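PDB 3AFO: NADH kinase POS5 from Saccharomyces cerevisiae, which phosphorylates NADH and NAD(+) with ATP, with a twofold preference for NADH, supplying mitochondrial NADPH for antioxidant defence. Local coordinates for residues E61-T64 and H65-S69; E94-P97 and N98-H101. All coordinates share one frame; numbering follows the deposited sequence.

Contact 1 of 2, residues E61-T64 and H65-S69; sequences EFIT and HLHES
Leu66 lies over one face of the Phe62 ring one turn further along the helix. Its CG sits 4.3 Å from the ring centroid in a CH-pi contact, offset toward the rim, and Leu66 CD1 comes within 3.6 Å of Phe62 CE2. Phe62 CG stands anti to the backbone N (chi1 -172°), beside the carbonyl carbon, which swings the end of the ring back to Leu66 although CB points away from it. Ile63 and His67 run side by side: Ile63 CG2 makes a CH-pi contact over a face of the imidazole, 3.9 Å from its centroid, and approaches His67 CE1 most closely. On the flank of Thr64, the extended chain of Glu68 lays OE2 against the methyl CG2, 3.4 Å away. This is helix 53-69, the crossover of the beta-alpha-beta unit whose strands are 43-48 and 74-76. Successive i to i+4 bonds hold the pairs in step, the first from His65 N to Glu61 O (3.1 Å), the last from Glu68 N to Thr64 O (2.8 Å). Thr64 OG1 bonds back to Val60 O, and His67 ND1 is probably hydrogen-bonded to His101 ND1. Ile46 packs on Phe62 and Ile63, Val75 on Ile63, Leu66 and His67, and Phe165 on Leu66.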
loop_
_atom_site.group_PDB
_atom_site.type_symbol
_atom_site.label_atom_id
_atom_site.label_comp_id
_atom_site.label_asym_id
_atom_site.label_seq_id
_atom_site.Cartn_x
_atom_site.Cartn_y
_atom_site.Cartn_z
ATOM N N GLU A 61 -15.975 30.301 -30.236
ATOM C CA GLU A 61 -17.110 30.823 -29.478
ATOM C C GLU A 61 -16.667 31.775 -28.359
ATOM O O GLU A 61 -17.329 32.789 -28.085
ATOM C CB GLU A 61 -17.936 29.656 -28.923
ATOM C CG GLU A 61 -19.236 30.040 -28.239
ATOM C CD GLU A 61 -19.966 28.835 -27.634
ATOM O OE1 GLU A 61 -19.709 27.686 -28.058
ATOM O OE2 GLU A 61 -20.801 29.041 -26.727
ATOM N N PHE A 62 -15.547 31.460 -27.712
ATOM C CA PHE A 62 -15.062 32.307 -26.639
ATOM C C PHE A 62 -14.548 33.647 -27.176
ATOM O O PHE A 62 -14.882 34.700 -26.646
ATOM C CB PHE A 62 -13.977 31.592 -25.826
ATOM C CG PHE A 62 -13.563 32.335 -24.598
ATOM C CD1 PHE A 62 -14.481 32.598 -23.590
ATOM C CD2 PHE A 62 -12.251 32.760 -24.438
ATOM C CE1 PHE A 62 -14.097 33.295 -22.423
ATOM C CE2 PHE A 62 -11.863 33.449 -23.285
ATOM C CZ PHE A 62 -12.792 33.719 -22.282
ATOM N N ILE A 63 -13.746 33.582 -28.233
ATOM C CA ILE A 63 -13.177 34.757 -28.893
ATOM C C ILE A 63 -14.268 35.673 -29.464
ATOM O O ILE A 63 -14.166 36.903 -29.368
ATOM C CB ILE A 63 -12.193 34.331 -30.003
ATOM C CG1 ILE A 63 -10.969 33.642 -29.383
ATOM C CG2 ILE A 63 -11.770 35.537 -30.862
ATOM C CD1 ILE A 63 -10.043 32.973 -30.376
ATOM N N THR A 64 -15.297 35.062 -30.054
ATOM C CA THR A 64 -16.488 35.782 -30.535
ATOM C C THR A 64 -17.132 36.570 -29.387
ATOM O O THR A 64 -17.387 37.775 -29.518
ATOM C CB THR A 64 -17.484 34.817 -31.248
ATOM O OG1 THR A 64 -16.856 34.269 -32.413
ATOM C CG2 THR A 64 -18.783 35.526 -31.685
ATOM N N HIS A 65 -17.343 35.906 -28.251
ATOM C CA HIS A 65 -17.860 36.567 -27.060
ATOM C C HIS A 65 -16.997 37.749 -26.581
ATOM O O HIS A 65 -17.529 38.808 -26.256
ATOM C CB HIS A 65 -18.065 35.558 -25.924
ATOM C CG HIS A 65 -18.418 36.191 -24.616
ATOM N ND1 HIS A 65 -19.593 36.886 -24.417
ATOM C CD2 HIS A 65 -17.757 36.225 -23.434
ATOM C CE1 HIS A 65 -19.635 37.326 -23.171
ATOM N NE2 HIS A 65 -18.535 36.934 -22.554
ATOM N N LEU A 66 -15.682 37.565 -26.522
ATOM C CA LEU A 66 -14.782 38.642 -26.101
ATOM C C LEU A 66 -14.875 39.844 -27.049
ATOM O O LEU A 66 -14.969 40.994 -26.610
ATOM C CB LEU A 66 -13.334 38.144 -26.013
ATOM C CG LEU A 66 -13.079 37.000 -25.015
ATOM C CD1 LEU A 66 -11.630 36.555 -25.060
ATOM C CD2 LEU A 66 -13.496 37.421 -23.599
ATOM N N HIS A 67 -14.867 39.554 -28.347
ATOM C CA HIS A 67 -14.924 40.589 -29.372
ATOM C C HIS A 67 -16.261 41.306 -29.398
ATOM O O HIS A 67 -16.318 42.492 -29.707
ATOM C CB HIS A 67 -14.612 40.014 -30.744
ATOM C CG HIS A 67 -13.165 39.710 -30.952
ATOM N ND1 HIS A 67 -12.709 38.988 -32.029
ATOM C CD2 HIS A 67 -12.070 40.024 -30.218
ATOM C CE1 HIS A 67 -11.394 38.879 -31.962
ATOM N NE2 HIS A 67 -10.982 39.497 -30.869
ATOM N N GLU A 68 -17.330 40.585 -29.087
ATOM C CA GLU A 68 -18.652 41.193 -28.983
ATOM C C GLU A 68 -18.800 42.043 -27.717
ATOM O O GLU A 68 -19.322 43.147 -27.780
ATOM C CB GLU A 68 -19.755 40.133 -29.035
ATOM C CG GLU A 68 -20.069 39.613 -30.441
ATOM C CD GLU A 68 -21.044 38.435 -30.446
ATOM O OE1 GLU A 68 -21.603 38.095 -29.380
ATOM O OE2 GLU A 68 -21.251 37.842 -31.529
ATOM N N SER A 69 -18.318 41.542 -26.578
ATOM C CA SER A 69 -18.686 42.131 -25.280
ATOM C C SER A 69 -17.630 42.993 -24.602
ATOM O O SER A 69 -17.970 43.809 -23.745
ATOM C CB SER A 69 -19.141 41.045 -24.306
ATOM O OG SER A 69 -20.445 40.613 -24.618
#

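Contact 2 of 2, residues E94-P97 and N98-H101; sequences ENDP and NRPH
Asp96 and Arg99 are nearly perpendicular, their carboxylate and guanidinium planes 89° apart, and the acid meets the aliphatic shaft of the arginine: Asp96 OD2 lies 3.6 Å from Arg99 CD. The other oxygen serves the backbone. Asp96 OD1 accepts Asn98 N at 2.9 Å, met from above the carboxylate plane, which forms an Asx turn. Asp96 CG stands anti to its own N (chi1 -175°), beside the carbonyl carbon, folding the acid over the chain that follows. The same residue closes a type I beta turn through its carbonyl, with Arg99 N to Asp96 O at 2.9 Å, and Pro97 occupies the second position. With an alanine in place of Asp96, Asn98 N would probably lose its carboxylate acceptor and the shaft of Arg99 the group lying across it. Glu94 runs alongside Arg99, their ends directed alike, with the two charged planes 31° apart. Its CB and CG rest against the guanidinium, CG at 3.4 Å from Arg99 NH1, whereas Glu94 OE2 stays 4.5 Å from Arg99 NH1, too far for a salt bridge. This largely exposed loop links helix 79-86 to strand 101-105. Arg99 shares backbone hydrogen bonding with Leu93, Pro100 leans on Lys9 of strand 8-12, and His101, the first residue of strand 101-105, bonds through its backbone to Phe7 and Lys9.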
loop_
_atom_site.group_PDB
_atom_site.type_symbol
_atom_site.label_atom_id
_atom_site.label_comp_id
_atom_site.label_asym_id
_atom_site.label_seq_id
_atom_site.Cartn_x
_atom_site.Cartn_y
_atom_site.Cartn_z
ATOM N N GLU A 94 -20.026 43.158 -35.573
ATOM C CA GLU A 94 -21.168 44.080 -35.697
ATOM C C GLU A 94 -21.589 44.235 -37.150
ATOM O O GLU A 94 -21.965 45.330 -37.587
ATOM C CB GLU A 94 -20.821 45.455 -35.108
ATOM C CG GLU A 94 -20.582 45.463 -33.607
ATOM C CD GLU A 94 -21.808 45.873 -32.816
ATOM O OE1 GLU A 94 -22.070 45.244 -31.766
ATOM O OE2 GLU A 94 -22.510 46.824 -33.238
ATOM N N ASN A 95 -21.477 43.141 -37.901
ATOM C CA ASN A 95 -21.844 43.105 -39.310
ATOM C C ASN A 95 -21.083 44.109 -40.208
ATOM O O ASN A 95 -21.483 44.377 -41.346
ATOM C CB ASN A 95 -23.364 43.262 -39.443
ATOM C CG ASN A 95 -23.870 42.854 -40.803
ATOM O OD1 ASN A 95 -23.404 41.872 -41.383
ATOM N ND2 ASN A 95 -24.825 43.611 -41.327
ATOM N N ASP A 96 -19.974 44.637 -39.695
ATOM C CA ASP A 96 -19.179 45.639 -40.395
ATOM C C ASP A 96 -17.925 45.001 -40.990
ATOM O O ASP A 96 -17.013 44.637 -40.249
ATOM C CB ASP A 96 -18.795 46.758 -39.421
ATOM C CG ASP A 96 -18.068 47.924 -40.096
ATOM O OD1 ASP A 96 -17.566 47.784 -41.236
ATOM O OD2 ASP A 96 -17.986 48.993 -39.453
ATOM N N PRO A 97 -17.862 44.886 -42.332
ATOM C CA PRO A 97 -16.732 44.239 -43.027
ATOM C C PRO A 97 -15.391 44.943 -42.836
ATOM O O PRO A 97 -14.343 44.362 -43.131
ATOM C CB PRO A 97 -17.145 44.296 -44.505
ATOM C CG PRO A 97 -18.140 45.415 -44.580
ATOM C CD PRO A 97 -18.885 45.356 -43.286
ATOM N N ASN A 98 -15.421 46.182 -42.354
ATOM C CA ASN A 98 -14.191 46.900 -42.038
ATOM C C ASN A 98 -13.713 46.670 -40.610
ATOM O O ASN A 98 -12.719 47.258 -40.182
ATOM C CB ASN A 98 -14.341 48.385 -42.331
ATOM C CG ASN A 98 -14.259 48.683 -43.808
ATOM O OD1 ASN A 98 -15.280 48.845 -44.481
ATOM N ND2 ASN A 98 -13.039 48.722 -44.333
ATOM N N ARG A 99 -14.418 45.800 -39.887
ATOM C CA ARG A 99 -14.024 45.415 -38.532
ATOM C C ARG A 99 -13.898 43.893 -38.424
ATOM O O ARG A 99 -14.766 43.242 -37.838
ATOM C CB ARG A 99 -15.030 45.950 -37.505
ATOM C CG ARG A 99 -15.028 47.475 -37.368
ATOM C CD ARG A 99 -16.184 47.945 -36.516
ATOM N NE ARG A 99 -16.089 47.447 -35.147
ATOM C CZ ARG A 99 -17.123 47.337 -34.321
ATOM N NH1 ARG A 99 -18.336 47.686 -34.727
ATOM N NH2 ARG A 99 -16.948 46.876 -33.089
ATOM N N PRO A 100 -12.820 43.321 -38.995
ATOM C CA PRO A 100 -12.612 41.878 -38.886
ATOM C C PRO A 100 -12.209 41.464 -37.464
ATOM O O PRO A 100 -11.726 42.297 -36.682
ATOM C CB PRO A 100 -11.456 41.613 -39.857
ATOM C CG PRO A 100 -10.707 42.891 -39.916
ATOM C CD PRO A 100 -11.736 43.978 -39.751
ATOM N N HIS A 101 -12.434 40.192 -37.132
ATOM C CA HIS A 101 -11.901 39.627 -35.901
ATOM C C HIS A 101 -10.389 39.711 -35.976
ATOM O O HIS A 101 -9.791 39.271 -36.949
ATOM C CB HIS A 101 -12.342 38.168 -35.749
ATOM C CG HIS A 101 -13.812 38.009 -35.530
ATOM N ND1 HIS A 101 -14.389 38.092 -34.283
ATOM C CD2 HIS A 101 -14.826 37.792 -36.402
ATOM C CE1 HIS A 101 -15.697 37.928 -34.393
ATOM N NE2 HIS A 101 -15.987 37.750 -35.669
#

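Contact 1 is partly buried and contact 2 lies on the surface, farther from the middle of the chain (about 36 Å against 25 Å from centre to centre). Both belong to the N-terminal part of the NAD kinase fold, yet they hold different elements: one is internal to a crossover helix, the other shapes the approach to strand 101-105. Apolar groups over ring faces dominate contact 1, with regular helical bonds beneath; in contact 2 a carboxylate and a carbonyl of one residue fix the turn, and opposite charges stay apart. The contacts, with centres about 13 Å apart, meet through the two histidines (His67 ND1 to His101 ND1, 3.0 Å, probably a hydrogen bond).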